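Local structure of GTP pyrophosphokinase (Chlorobaculum tepidum, 3IBW) at the interface of chains A and B. The protein makes the alarmone (p)ppGpp by transferring pyrophosphate from ATP to GTP, and carries an ACT domain that probably has a regulatory role. Coordinates in Å, arbitrary orientation; residue numbers count along the deposited sequence, not the author numbering. Chains: chain A/B, GTP pyrophosphokinase.

Contact 1: the interface of chains A and B. Residues chain A 19-20, 23, 38; chain B 23, 26-27, 33, 36.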
ATOM      1  N   THR A  19       3.697   5.264   7.676  1.00 16.56           N
ATOM      2  CA  THR A  19       2.938   4.277   6.908  1.00 16.10           C
ATOM      3  C   THR A  19       2.553   4.888   5.562  1.00 16.05           C
ATOM      4  O   THR A  19       2.651   4.234   4.523  1.00 17.00           O
ATOM      5  CB  THR A  19       1.697   3.779   7.686  1.00 14.71           C
ATOM      6  OG1 THR A  19       0.938   4.903   8.147  1.00 18.21           O
ATOM      7  CG2 THR A  19       2.132   2.915   8.882  1.00 15.28           C
ATOM      8  N   ASN A  20       2.114   6.144   5.577  1.00 15.76           N
ATOM      9  CA  ASN A  20       1.778   6.830   4.332  1.00 18.00           C
ATOM     10  C   ASN A  20       3.049   7.022   3.494  1.00 16.23           C
ATOM     11  O   ASN A  20       3.020   6.875   2.270  1.00 18.71           O
ATOM     12  CB  ASN A  20       1.162   8.206   4.611  1.00 17.38           C
ATOM     13  CG  ASN A  20      -0.303   8.126   4.977  1.00 21.05           C
ATOM     14  OD1 ASN A  20      -1.163   8.672   4.280  1.00 22.56           O
ATOM     15  ND2 ASN A  20      -0.599   7.432   6.065  1.00 12.50           N
ATOM     16  N   THR A  23       4.035   3.645   1.876  1.00 11.67           N
ATOM     17  CA  THR A  23       3.065   3.256   0.871  1.00 13.32           C
ATOM     18  C   THR A  23       3.307   4.109  -0.385  1.00 13.62           C
ATOM     19  O   THR A  23       3.165   3.622  -1.504  1.00 14.75           O
ATOM     20  CB  THR A  23       1.623   3.444   1.391  1.00 12.90           C
ATOM     21  OG1 THR A  23       1.418   2.604   2.540  1.00 17.04           O
ATOM     22  CG2 THR A  23       0.615   3.054   0.316  1.00 13.62           C
ATOM     23  N   LEU A  38       0.072  -4.651   5.287  1.00 10.63           N
ATOM     24  CA  LEU A  38       0.701  -3.680   6.179  1.00 11.93           C
ATOM     25  C   LEU A  38      -0.123  -3.554   7.449  1.00 11.88           C
ATOM     26  O   LEU A  38      -1.356  -3.528   7.403  1.00 10.91           O
ATOM     27  CB  LEU A  38       0.814  -2.311   5.486  1.00 13.03           C
ATOM     28  CG  LEU A  38       1.478  -1.172   6.280  1.00 14.99           C
ATOM     29  CD1 LEU A  38       2.144  -0.197   5.328  1.00 18.97           C
ATOM     30  CD2 LEU A  38       0.447  -0.460   7.156  1.00 16.85           C
TER
ATOM     31  N   THR B  23      -2.662   2.758  -4.354  1.00 14.53           N
ATOM     32  CA  THR B  23      -1.732   3.014  -3.256  1.00 15.28           C
ATOM     33  C   THR B  23      -1.252   4.462  -3.289  1.00 15.50           C
ATOM     34  O   THR B  23      -1.018   5.066  -2.239  1.00 17.26           O
ATOM     35  CB  THR B  23      -0.519   2.056  -3.308  1.00 15.74           C
ATOM     36  OG1 THR B  23       0.134   2.180  -4.573  1.00 22.16           O
ATOM     37  CG2 THR B  23      -0.977   0.609  -3.111  1.00 22.10           C
ATOM     38  N   ILE B  26      -4.123   6.714  -1.797  1.00 15.40           N
ATOM     39  CA  ILE B  26      -4.224   6.544  -0.353  1.00 17.10           C
ATOM     40  C   ILE B  26      -3.059   7.157   0.409  1.00 17.03           C
ATOM     41  O   ILE B  26      -3.252   7.799   1.439  1.00 16.34           O
ATOM     42  CB  ILE B  26      -4.327   5.045   0.022  1.00 18.60           C
ATOM     43  CG1 ILE B  26      -5.610   4.443  -0.563  1.00 21.70           C
ATOM     44  CG2 ILE B  26      -4.321   4.886   1.541  1.00 24.58           C
ATOM     45  CD1 ILE B  26      -5.612   2.922  -0.595  1.00 26.10           C
ATOM     46  N   SER B  27      -1.848   6.973  -0.100  1.00 15.30           N
ATOM     47  CA  SER B  27      -0.684   7.511   0.583  1.00 15.44           C
ATOM     48  C   SER B  27      -0.602   9.027   0.544  1.00 18.17           C
ATOM     49  O   SER B  27      -0.186   9.647   1.519  1.00 16.49           O
ATOM     50  CB  SER B  27       0.598   6.926  -0.008  1.00 16.47           C
ATOM     51  OG  SER B  27       0.740   7.287  -1.368  1.00 21.11           O
ATOM     52  N   ILE B  33      -2.701   5.829   7.613  1.00 14.76           N
ATOM     53  CA  ILE B  33      -2.934   4.422   7.302  1.00 14.81           C
ATOM     54  C   ILE B  33      -2.586   3.532   8.488  1.00 14.92           C
ATOM     55  O   ILE B  33      -1.497   3.634   9.052  1.00 18.22           O
ATOM     56  CB  ILE B  33      -2.093   3.974   6.083  1.00 15.39           C
ATOM     57  CG1 ILE B  33      -2.527   4.755   4.836  1.00 15.10           C
ATOM     58  CG2 ILE B  33      -2.257   2.465   5.864  1.00 14.34           C
ATOM     59  CD1 ILE B  33      -1.532   4.667   3.692  1.00 19.45           C
ATOM     60  N   ILE B  36      -3.362  -2.321   5.754  1.00  9.37           N
ATOM     61  CA  ILE B  36      -3.657  -2.507   4.337  1.00 11.89           C
ATOM     62  C   ILE B  36      -3.618  -4.006   4.049  1.00 11.50           C
ATOM     63  O   ILE B  36      -2.649  -4.680   4.406  1.00 12.39           O
ATOM     64  CB  ILE B  36      -2.606  -1.859   3.375  1.00 12.52           C
ATOM     65  CG1 ILE B  36      -2.632  -0.337   3.485  1.00 17.04           C
ATOM     66  CG2 ILE B  36      -2.898  -2.293   1.909  1.00 10.07           C
ATOM     67  CD1 ILE B  36      -1.447   0.338   2.779  1.00 15.09           C
TER
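A:Leu38 and B:Ile36 pair across an antiparallel edge-strand junction that joins the sheets of two ACT domains side by side, with helix 18-28 of each chain packed over one face; in this family such pairing commonly builds dimers, though the structure alone does not prove this one in solution. Two backbone bonds define the register: A:Leu38 N donates to B:Ile36 O at 2.9 Å, and B:Ile36 N returns a bond of 2.9 Å to A:Leu38 O. Both are fairly straight, 163° at the hydrogen.

Above the strands, the side chains of A:Thr19 and B:Ile33 run alongside one another, pointing opposite ways. The A:Thr19 OG1 sits between its own backbone N and carbonyl carbon (chi1 51°), which turns the hydroxyl toward the partner, where it donates to B:Ile33 O at 2.9 Å. The approach lies in the carbonyl plane on a lone pair, with a C=O...O angle of 130°.

The A:Asn20 amide lies against CG1 and CD1 of B:Ile33. As modelled, its OD1 is 3.1 Å from B:Ser27 O, a pair of acceptors, while ND2 is 3.1 Å from B:Ile33 N, a pair of donors. This double mismatch suggests that O and N may be exchanged; ND2 could then donate to B:Ser27 O and OD1 could accept from B:Ile33 N.

Farther along the helix, A:Thr23 OG1 meets the end methyl CD1 of both B:Ile33 and B:Ile36 tip to tip, 3.7 Å from the latter. This hydroxyl donates within chain A to A:Thr19 O, and the methyl CG2 faces the opposing helix, 3.9 Å from both B:Ser27 CB and B:Thr23 CB. In chain B, B:Ser27 OG bonds back to B:Thr23 O at 3.0 Å.

Contact 2: the interface of chains A and B. Residues chain A 23, 27, 33, 36; chain B 19-20, 23-24, 36, 38.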
ATOM      1  N   THR A  23       4.035   3.645   1.876  1.00 11.67           N
ATOM      2  CA  THR A  23       3.065   3.256   0.871  1.00 13.32           C
ATOM      3  C   THR A  23       3.307   4.109  -0.385  1.00 13.62           C
ATOM      4  O   THR A  23       3.165   3.622  -1.504  1.00 14.75           O
ATOM      5  CB  THR A  23       1.623   3.444   1.391  1.00 12.90           C
ATOM      6  OG1 THR A  23       1.418   2.604   2.540  1.00 17.04           O
ATOM      7  CG2 THR A  23       0.615   3.054   0.316  1.00 13.62           C
ATOM      8  N   SER A  27       4.211   2.774  -4.170  1.00 15.89           N
ATOM      9  CA  SER A  27       3.367   3.127  -5.304  1.00 16.86           C
ATOM     10  C   SER A  27       4.201   3.694  -6.452  1.00 16.25           C
ATOM     11  O   SER A  27       3.904   3.445  -7.621  1.00 19.40           O
ATOM     12  CB  SER A  27       2.285   4.133  -4.874  1.00 18.81           C
ATOM     13  OG  SER A  27       2.827   5.404  -4.567  1.00 29.07           O
ATOM     14  N   ILE A  33       2.542  -4.729  -8.561  1.00 20.15           N
ATOM     15  CA  ILE A  33       2.310  -5.142  -7.182  1.00 19.63           C
ATOM     16  C   ILE A  33       1.252  -6.231  -7.136  1.00 19.29           C
ATOM     17  O   ILE A  33       0.185  -6.100  -7.744  1.00 21.11           O
ATOM     18  CB  ILE A  33       1.863  -3.932  -6.309  1.00 20.68           C
ATOM     19  CG1 ILE A  33       2.984  -2.884  -6.269  1.00 23.51           C
ATOM     20  CG2 ILE A  33       1.499  -4.402  -4.898  1.00 21.95           C
ATOM     21  CD1 ILE A  33       2.518  -1.511  -5.795  1.00 25.96           C
ATOM     22  N   ILE A  36      -0.034  -6.618  -0.714  1.00 10.88           N
ATOM     23  CA  ILE A  36       0.520  -5.748   0.312  1.00 12.09           C
ATOM     24  C   ILE A  36      -0.229  -6.086   1.593  1.00 11.50           C
ATOM     25  O   ILE A  36      -1.465  -6.083   1.612  1.00 10.20           O
ATOM     26  CB  ILE A  36       0.318  -4.234   0.066  1.00 13.86           C
ATOM     27  CG1 ILE A  36       1.148  -3.779  -1.132  1.00 14.64           C
ATOM     28  CG2 ILE A  36       0.720  -3.449   1.343  1.00 11.87           C
ATOM     29  CD1 ILE A  36       0.863  -2.338  -1.557  1.00 19.29           C
TER
ATOM     30  N   THR B  19      -3.036  -1.190  -8.953  1.00 26.55           N
ATOM     31  CA  THR B  19      -2.501  -1.146  -7.600  1.00 25.23           C
ATOM     32  C   THR B  19      -1.654   0.061  -7.273  1.00 21.49           C
ATOM     33  O   THR B  19      -1.741   0.601  -6.172  1.00 19.05           O
ATOM     34  CB  THR B  19      -1.711  -2.439  -7.279  1.00 27.81           C
ATOM     35  OG1 THR B  19      -2.555  -3.579  -7.498  1.00 35.96           O
ATOM     36  CG2 THR B  19      -1.255  -2.437  -5.827  1.00 30.64           C
ATOM     37  N   ASN B  20      -0.848   0.490  -8.232  1.00 17.51           N
ATOM     38  CA  ASN B  20       0.015   1.644  -8.032  1.00 18.90           C
ATOM     39  C   ASN B  20      -0.814   2.912  -7.885  1.00 17.45           C
ATOM     40  O   ASN B  20      -0.488   3.788  -7.082  1.00 18.89           O
ATOM     41  CB  ASN B  20       0.974   1.805  -9.213  1.00 18.19           C
ATOM     42  CG  ASN B  20       1.849   0.590  -9.427  1.00 23.64           C
ATOM     43  OD1 ASN B  20       2.710   0.272  -8.606  1.00 33.87           O
ATOM     44  ND2 ASN B  20       1.627  -0.105 -10.534  1.00 32.72           N
ATOM     45  N   THR B  23      -2.662   2.758  -4.354  1.00 14.53           N
ATOM     46  CA  THR B  23      -1.732   3.014  -3.256  1.00 15.28           C
ATOM     47  C   THR B  23      -1.252   4.462  -3.289  1.00 15.50           C
ATOM     48  O   THR B  23      -1.018   5.066  -2.239  1.00 17.26           O
ATOM     49  CB  THR B  23      -0.519   2.056  -3.308  1.00 15.74           C
ATOM     50  OG1 THR B  23       0.134   2.180  -4.573  1.00 22.16           O
ATOM     51  CG2 THR B  23      -0.977   0.609  -3.111  1.00 22.10           C
ATOM     52  N   GLY B  24      -1.117   5.014  -4.494  1.00 12.26           N
ATOM     53  CA  GLY B  24      -0.690   6.394  -4.645  1.00 12.94           C
ATOM     54  C   GLY B  24      -1.717   7.351  -4.057  1.00 14.68           C
ATOM     55  O   GLY B  24      -1.366   8.280  -3.327  1.00 15.66           O
ATOM     56  N   ILE B  36      -3.362  -2.321   5.754  1.00  9.37           N
ATOM     57  CA  ILE B  36      -3.657  -2.507   4.337  1.00 11.89           C
ATOM     58  C   ILE B  36      -3.618  -4.006   4.049  1.00 11.50           C
ATOM     59  O   ILE B  36      -2.649  -4.680   4.406  1.00 12.39           O
ATOM     60  CB  ILE B  36      -2.606  -1.859   3.375  1.00 12.52           C
ATOM     61  CG1 ILE B  36      -2.632  -0.337   3.485  1.00 17.04           C
ATOM     62  CG2 ILE B  36      -2.898  -2.293   1.909  1.00 10.07           C
ATOM     63  CD1 ILE B  36      -1.447   0.338   2.779  1.00 15.09           C
ATOM     64  N   LEU B  38      -4.171  -5.862   0.677  1.00 12.08           N
ATOM     65  CA  LEU B  38      -4.402  -5.704  -0.749  1.00 12.82           C
ATOM     66  C   LEU B  38      -3.923  -6.918  -1.529  1.00 13.80           C
ATOM     67  O   LEU B  38      -2.829  -7.421  -1.291  1.00 11.02           O
ATOM     68  CB  LEU B  38      -3.669  -4.425  -1.191  1.00 13.14           C
ATOM     69  CG  LEU B  38      -3.673  -3.936  -2.643  1.00 11.35           C
ATOM     70  CD1 LEU B  38      -3.442  -2.427  -2.680  1.00 17.69           C
ATOM     71  CD2 LEU B  38      -2.599  -4.658  -3.439  1.00 14.64           C
TER
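A:Ile36 and B:Leu38 form the matching antiparallel bridge of a side-by-side ACT-domain interface, where strands 32-41 join edge to edge beneath the two helices 18-28; this patch adds apolar packing that would help hold such a dimer together, if the pairing persists in solution. B:Leu38 N donates to A:Ile36 O at 2.9 Å, nearly straight (175° at the hydrogen) and in the carbonyl plane. The return bond, from A:Ile36 N to B:Leu38 O, measures 3.0 Å, its donor tilted from the plane.

Near the local two-fold, the two Ile36 side chains cross through their branch methyls, A:Ile36 CG2 lying 3.8 Å from B:Ile36 CG2. The other end of A:Ile36 reaches toward the helix, its CD1 coming within 3.8 Å of B:Thr23 CG2. Sheet and helix layers thus meet through methyl groups.

At the start of the helix, B:Thr19 turns its methyl rather than its hydroxyl to A:Ile33. With OG1 beside the backbone N (chi1 -56°), CG2 falls anti to that N and crosses obliquely over the branch point, 3.5 Å from A:Ile33 CB, a snug carbon-carbon approach. B:Asn20 covers the far end of the same isoleucine, with OD1, as modelled, 3.3 Å from A:Ile33 CD1; the O/N assignment of this amide is also uncertain.

The helices approach closely where A:Ser27 lies along B:Thr23 and B:Gly24; A:Ser27 CB lies 3.7 Å from B:Gly24 CA, packing against the backbone of the opposing helix. B:Thr23 directs its hydroxyl back into its own helix: OG1 is 2.9 Å from B:Thr19 O, and it also bonds B:Asn20 O from above the carbonyl plane.

Contact 1 and contact 2 are neighbouring, roughly twin parts of one two-fold interface, their C-alpha centres about 7 Å apart, and they share A:Thr23, B:Thr23 and B:Ile36. Both draw on strand 32-41 and helix 18-28 of each chain, so the same two elements supply both strand pairing and helix packing, which would probably make them interdependent. The symmetry holds for the backbone but not for every side chain: Thr19 offers its hydroxyl to the partner in contact 1 and its methyl in contact 2, and Thr23 also adopts different first torsions in the two chains. In this crystal the strand register is the same on both sides while the side chains differ locally.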